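Local coordinates for FAD-binding oxidoreductase (Gulosibacter chungangensis, PDB 7PBG), which oxidises 4-ethylphenol, dehydrogenating the alkylphenol to 4-vinylphenol with the help of a covalently bound FAD, at residues N161-G166 with T229-Q234; L192-G197 with G218-S223. All coordinates share one frame; numbering follows the deposited sequence.

Contact 1 of 2, residues N161-G166 with T229-Q234. With FAD (flavin-adenine dinucleotide), chain C.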
# COMPACT_ATOMS: atom_id res chain seq x y z
N ASN A 161 15.51 4.16 3.82
CA ASN A 161 15.09 2.80 4.19
C ASN A 161 13.76 2.51 3.48
O ASN A 161 13.57 1.41 2.94
CB ASN A 161 15.00 2.70 5.71
CG ASN A 161 14.56 1.34 6.15
OD1 ASN A 161 13.35 1.03 6.14
ND2 ASN A 161 15.53 0.53 6.53
N THR A 162 12.83 3.47 3.53
CA THR A 162 11.50 3.34 2.91
C THR A 162 11.67 3.00 1.44
O THR A 162 10.88 2.14 0.96
CB THR A 162 10.63 4.57 3.19
OG1 THR A 162 10.46 4.70 4.60
CG2 THR A 162 9.26 4.44 2.59
N MET A 163 12.56 3.70 0.75
CA MET A 163 12.72 3.52 -0.73
C MET A 163 13.23 2.11 -1.05
O MET A 163 13.10 1.69 -2.23
CB MET A 163 13.70 4.51 -1.34
CG MET A 163 13.47 5.94 -1.00
SD MET A 163 12.20 6.67 -1.98
CE MET A 163 12.84 6.72 -3.66
N GLU A 164 13.78 1.38 -0.08
CA GLU A 164 14.20 -0.03 -0.25
C GLU A 164 13.13 -1.01 0.23
O GLU A 164 13.42 -2.20 0.30
CB GLU A 164 15.49 -0.29 0.54
CG GLU A 164 16.70 0.17 -0.23
CD GLU A 164 17.10 -0.80 -1.35
OE1 GLU A 164 16.83 -0.47 -2.54
OE2 GLU A 164 17.71 -1.88 -1.02
N HIS A 165 11.92 -0.55 0.60
CA HIS A 165 10.92 -1.40 1.27
C HIS A 165 11.56 -1.98 2.51
O HIS A 165 11.35 -3.17 2.85
CB HIS A 165 10.34 -2.52 0.35
CG HIS A 165 8.97 -2.98 0.79
ND1 HIS A 165 8.79 -3.95 1.77
CD2 HIS A 165 7.73 -2.64 0.38
CE1 HIS A 165 7.49 -4.18 1.93
NE2 HIS A 165 6.83 -3.39 1.07
N GLY A 166 12.23 -1.13 3.29
CA GLY A 166 12.82 -1.56 4.54
C GLY A 166 11.79 -1.68 5.64
O GLY A 166 10.62 -1.29 5.47
N THR A 229 12.93 14.05 -2.67
CA THR A 229 13.48 15.21 -1.92
C THR A 229 12.67 15.46 -0.65
O THR A 229 13.08 16.29 0.18
CB THR A 229 13.52 16.41 -2.86
OG1 THR A 229 12.19 16.66 -3.32
CG2 THR A 229 14.45 16.15 -4.03
N ARG A 230 11.55 14.79 -0.49
CA ARG A 230 10.67 15.02 0.70
C ARG A 230 9.74 13.83 0.81
O ARG A 230 9.25 13.33 -0.26
CB ARG A 230 9.90 16.34 0.53
CG ARG A 230 9.17 16.74 1.82
CD ARG A 230 8.09 17.77 1.64
NE ARG A 230 8.66 19.01 1.15
CZ ARG A 230 8.21 20.21 1.39
NH1 ARG A 230 7.12 20.40 2.12
NH2 ARG A 230 8.88 21.24 0.90
N MET A 231 9.45 13.38 2.03
CA MET A 231 8.58 12.22 2.24
C MET A 231 7.81 12.37 3.55
O MET A 231 8.44 12.78 4.56
CB MET A 231 9.37 10.92 2.29
CG MET A 231 8.49 9.68 2.38
SD MET A 231 9.48 8.20 2.58
CE MET A 231 9.74 7.86 0.84
N GLY A 232 6.50 12.13 3.49
CA GLY A 232 5.73 12.04 4.74
C GLY A 232 5.85 10.64 5.31
O GLY A 232 5.84 9.64 4.53
N MET A 233 5.96 10.54 6.63
CA MET A 233 6.02 9.23 7.32
C MET A 233 4.99 9.26 8.43
O MET A 233 5.16 10.09 9.33
CB MET A 233 7.40 8.90 7.88
CG MET A 233 7.48 7.57 8.64
SD MET A 233 6.88 6.18 7.61
CE MET A 233 8.04 6.25 6.24
N GLN A 234 3.91 8.51 8.28
CA GLN A 234 2.87 8.46 9.36
C GLN A 234 3.46 7.73 10.58
O GLN A 234 4.27 6.81 10.40
CB GLN A 234 1.62 7.81 8.78
CG GLN A 234 1.06 8.64 7.66
CD GLN A 234 -0.10 8.03 6.94
OE1 GLN A 234 -0.38 6.84 7.09
NE2 GLN A 234 -0.78 8.87 6.20
PA FAD C . 20.02 4.79 1.49
O1A FAD C . 21.32 4.07 1.30
O2A FAD C . 20.03 6.30 1.56
O5B FAD C . 19.06 4.37 0.32
C5B FAD C . 18.93 3.02 -0.09
C4B FAD C . 18.55 3.02 -1.55
O4B FAD C . 17.24 3.64 -1.73
C3B FAD C . 19.46 3.83 -2.49
O3B FAD C . 20.61 3.07 -2.87
C2B FAD C . 18.51 4.22 -3.63
O2B FAD C . 18.38 3.13 -4.52
C1B FAD C . 17.22 4.49 -2.86
N9A FAD C . 17.07 5.85 -2.40
C8A FAD C . 17.33 6.30 -1.15
N7A FAD C . 17.09 7.57 -1.02
C5A FAD C . 16.70 7.99 -2.27
C6A FAD C . 16.26 9.23 -2.75
N6A FAD C . 16.24 10.34 -1.99
N1A FAD C . 15.93 9.30 -4.06
C2A FAD C . 15.96 8.16 -4.80
N3A FAD C . 16.33 6.94 -4.44
C4A FAD C . 16.69 6.92 -3.14
N1 FAD C . 17.32 -2.90 6.90
C2 FAD C . 16.05 -2.88 7.27
O2 FAD C . 15.16 -2.41 6.51
N3 FAD C . 15.67 -3.26 8.51
C4 FAD C . 16.54 -3.79 9.42
O4 FAD C . 16.14 -4.06 10.57
C4X FAD C . 17.87 -3.88 9.06
N5 FAD C . 18.70 -4.40 9.92
C5X FAD C . 20.02 -4.47 9.54
C6 FAD C . 20.93 -5.00 10.46
C7 FAD C . 22.29 -5.06 10.19
C7M FAD C . 23.24 -5.63 11.23
C8 FAD C . 22.75 -4.56 8.95
C8M FAD C . 24.21 -4.60 8.61
C9 FAD C . 21.85 -4.07 8.03
C9A FAD C . 20.47 -3.99 8.29
N10 FAD C . 19.55 -3.45 7.40
C10 FAD C . 18.21 -3.36 7.76
C1' FAD C . 19.97 -2.84 6.11
C2' FAD C . 20.30 -1.35 6.21
O2' FAD C . 21.10 -1.06 7.41
C3' FAD C . 19.08 -0.41 6.30
O3' FAD C . 18.08 -0.81 5.39
C4' FAD C . 19.37 1.08 6.07
O4' FAD C . 18.35 1.88 6.69
C5' FAD C . 19.45 1.40 4.60
O5' FAD C . 20.36 2.48 4.34
P FAD C . 19.85 3.99 4.28
O1P FAD C . 21.04 4.89 4.49
O2P FAD C . 18.71 4.10 5.23
O3P FAD C . 19.30 4.16 2.78
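Thr162 meets the sulfur-bearing ends of Met231 and Met233, a compact example of methionines packing the end of a cofactor-binding helix against a sheet. Helix 158-163 lies on strand 226-237 in the PCMH-type FAD-binding fold.

The apolar contacts come first. Methyl CG2 of Thr162 rests 3.8 Å from SD of Met231, the two side chains crossing at a slant. Met163 and Met231 instead run past one another in opposite directions, bringing SD of Met163 within 3.9 Å of CE of Met231. Met233 and Thr162 approach tip to tip, with CE of Met233 3.3 Å from OG1 of Thr162. That oxygen is not left to the methyl group: a chi1 of -61° turns it back beside its own backbone N, where it hydrogen-bonds the carbonyl of Val158 one helical turn earlier, while CG2 is turned to the strand.

Polar bonds end the helix. A Schellman motif, with His165 at positive phi, joins Gly166 N to Asn161 O at 2.9 Å and His165 N to Thr162 O. Asn161 O also accepts from Glu164 N, so two backbone N-H groups grip one carbonyl.

Cofactor contacts leave from the same turn. Asn161 ND2 donates to FAD O4' over 3.1 Å, almost straight at 167°, and to FAD O2 over 3.0 Å, more bent at 151°; His175 holds its OD1. Met163, bent at chi2 and chi3, lays CE over the adenine face, 3.6 Å from FAD N3A.

The chemistry thus differs by side: the strand is met by buried, undirected packing, whereas the FAD side combines directional Asn161 amide bonds, fixing ribityl chain and flavin carbonyl, with Met163 packed over the adenine, so that this one thioether serves both sides.

Contact 2 of 2, residues L192-G197 with G218-S223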
# COMPACT_ATOMS: atom_id res chain seq x y z
N LEU A 192 7.63 16.23 -9.28
CA LEU A 192 6.33 15.55 -9.11
C LEU A 192 6.03 15.52 -7.61
O LEU A 192 6.92 15.17 -6.82
CB LEU A 192 6.47 14.14 -9.65
CG LEU A 192 5.38 13.15 -9.21
CD1 LEU A 192 4.10 13.47 -9.95
CD2 LEU A 192 5.79 11.70 -9.51
N ARG A 193 4.81 15.83 -7.23
CA ARG A 193 4.29 15.60 -5.87
C ARG A 193 3.21 14.54 -5.98
O ARG A 193 2.19 14.75 -6.72
CB ARG A 193 3.85 16.92 -5.25
CG ARG A 193 5.00 17.85 -4.92
CD ARG A 193 4.55 19.08 -4.23
NE ARG A 193 5.68 19.79 -3.65
CZ ARG A 193 5.59 20.77 -2.76
NH1 ARG A 193 4.41 21.22 -2.35
NH2 ARG A 193 6.71 21.28 -2.26
N THR A 194 3.40 13.43 -5.25
CA THR A 194 2.53 12.24 -5.39
C THR A 194 1.23 12.52 -4.65
O THR A 194 1.20 13.38 -3.71
CB THR A 194 3.19 10.96 -4.90
OG1 THR A 194 3.46 11.13 -3.50
CG2 THR A 194 4.44 10.66 -5.69
N GLY A 195 0.19 11.87 -5.07
CA GLY A 195 -1.08 11.83 -4.33
C GLY A 195 -1.70 13.21 -4.22
O GLY A 195 -1.76 13.96 -5.22
N MET A 196 -2.15 13.57 -3.02
CA MET A 196 -2.83 14.86 -2.78
C MET A 196 -1.84 16.05 -2.84
O MET A 196 -2.31 17.18 -2.93
CB MET A 196 -3.59 14.79 -1.46
CG MET A 196 -4.63 13.72 -1.47
SD MET A 196 -5.85 13.95 -2.81
CE MET A 196 -6.26 15.65 -2.62
N GLY A 197 -0.53 15.80 -2.91
CA GLY A 197 0.46 16.89 -3.12
C GLY A 197 0.35 17.48 -4.52
O GLY A 197 0.80 18.61 -4.72
N GLY A 218 4.60 3.45 -5.06
CA GLY A 218 5.25 2.13 -5.14
C GLY A 218 6.19 2.03 -6.32
O GLY A 218 7.13 1.19 -6.27
N LEU A 219 6.01 2.86 -7.37
CA LEU A 219 6.96 2.85 -8.51
C LEU A 219 8.35 3.29 -8.06
O LEU A 219 9.32 2.94 -8.72
CB LEU A 219 6.52 3.82 -9.59
CG LEU A 219 5.34 3.42 -10.44
CD1 LEU A 219 5.28 4.36 -11.63
CD2 LEU A 219 5.48 1.99 -10.88
N PHE A 220 8.45 4.08 -7.00
CA PHE A 220 9.76 4.64 -6.57
C PHE A 220 10.44 3.71 -5.56
O PHE A 220 11.46 4.12 -4.95
CB PHE A 220 9.56 6.06 -6.04
CG PHE A 220 9.02 6.97 -7.10
CD1 PHE A 220 9.78 7.29 -8.22
CD2 PHE A 220 7.69 7.35 -7.06
CE1 PHE A 220 9.23 8.06 -9.22
CE2 PHE A 220 7.17 8.18 -8.03
CZ PHE A 220 7.92 8.51 -9.14
N GLU A 221 9.92 2.50 -5.32
CA GLU A 221 10.60 1.57 -4.40
C GLU A 221 11.52 0.63 -5.17
O GLU A 221 11.09 -0.00 -6.17
CB GLU A 221 9.60 0.94 -3.42
CG GLU A 221 8.88 -0.24 -3.94
CD GLU A 221 8.19 -0.97 -2.80
OE1 GLU A 221 7.84 -0.30 -1.80
OE2 GLU A 221 8.10 -2.18 -2.88
N GLN A 222 12.76 0.56 -4.74
CA GLN A 222 13.80 -0.32 -5.34
C GLN A 222 13.84 -0.11 -6.85
O GLN A 222 13.88 -1.08 -7.63
CB GLN A 222 13.51 -1.78 -5.04
CG GLN A 222 13.66 -2.14 -3.57
CD GLN A 222 13.57 -3.63 -3.35
OE1 GLN A 222 13.42 -4.40 -4.31
NE2 GLN A 222 13.51 -4.07 -2.09
N SER A 223 13.86 1.13 -7.27
CA SER A 223 13.78 1.43 -8.71
C SER A 223 14.68 2.61 -9.01
O SER A 223 15.33 3.15 -8.10
CB SER A 223 12.33 1.70 -9.10
OG SER A 223 11.93 2.90 -8.44
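Leu192 holds CG anti to its backbone N (chi1 163°) and Phe220 holds its ring beside its own (chi1 -62°), and these two settings bring a leucine methyl obliquely against the CZ and CE2 atoms of the ring. The pairing illustrates how, in the FAD-binding domain of the PCMH fold, one face of the antiparallel sheet, where strand 191-193 pairs with 179-186, is covered by the loop leading onward to strand 226-237. Leu192 sits on strand 191-193, and Phe220 on a short 3-10 turn of that loop.

CD2 is the leucine branch that does the touching, 3.9 Å from CZ of Phe220 and a little farther from CE2. Thr194, two residues along, adds its methyl CG2 more loosely, 4.4 Å from Phe220 CE2. Its hydroxyl is engaged elsewhere, with Glu217 and the backbone N of Met182. Beyond the two segments the ring also packs on Met182, Val184 and Leu186 of strand 179-186, so the phenyl group is buried among sheet side chains.

Across the dimer interface, Gln222 OE1 accepts a hydrogen bond from the backbone N of Gly213 of the second subunit. On the loop side the contact is braced locally. Glu221 N bonds Gly218 O at 3.2 Å, closing the turn that carries Phe220. Ser223 OG donates to Leu219 O over a short 2.6 Å, lying in the carbonyl plane on a lone pair.

Both contacts are buried and both lean on the same antiparallel sheet, yet their places differ. Contact 1 lies about 11 Å from the centre of the chain and contact 2 about 19 Å, both measured from contact centres. The former packs thioethers beside the FAD; the latter sets an aromatic ring among aliphatic groups, in segments that meet the second subunit much more extensively. The two are physically joined: Met163 O lies 2.8 Å from Gln222 N, a probable hydrogen bond, and Glu164 O probably accepts from the side chain of the same glutamine. The loop at 218-223 therefore touches sheet, cofactor-binding turn and neighbouring subunit together.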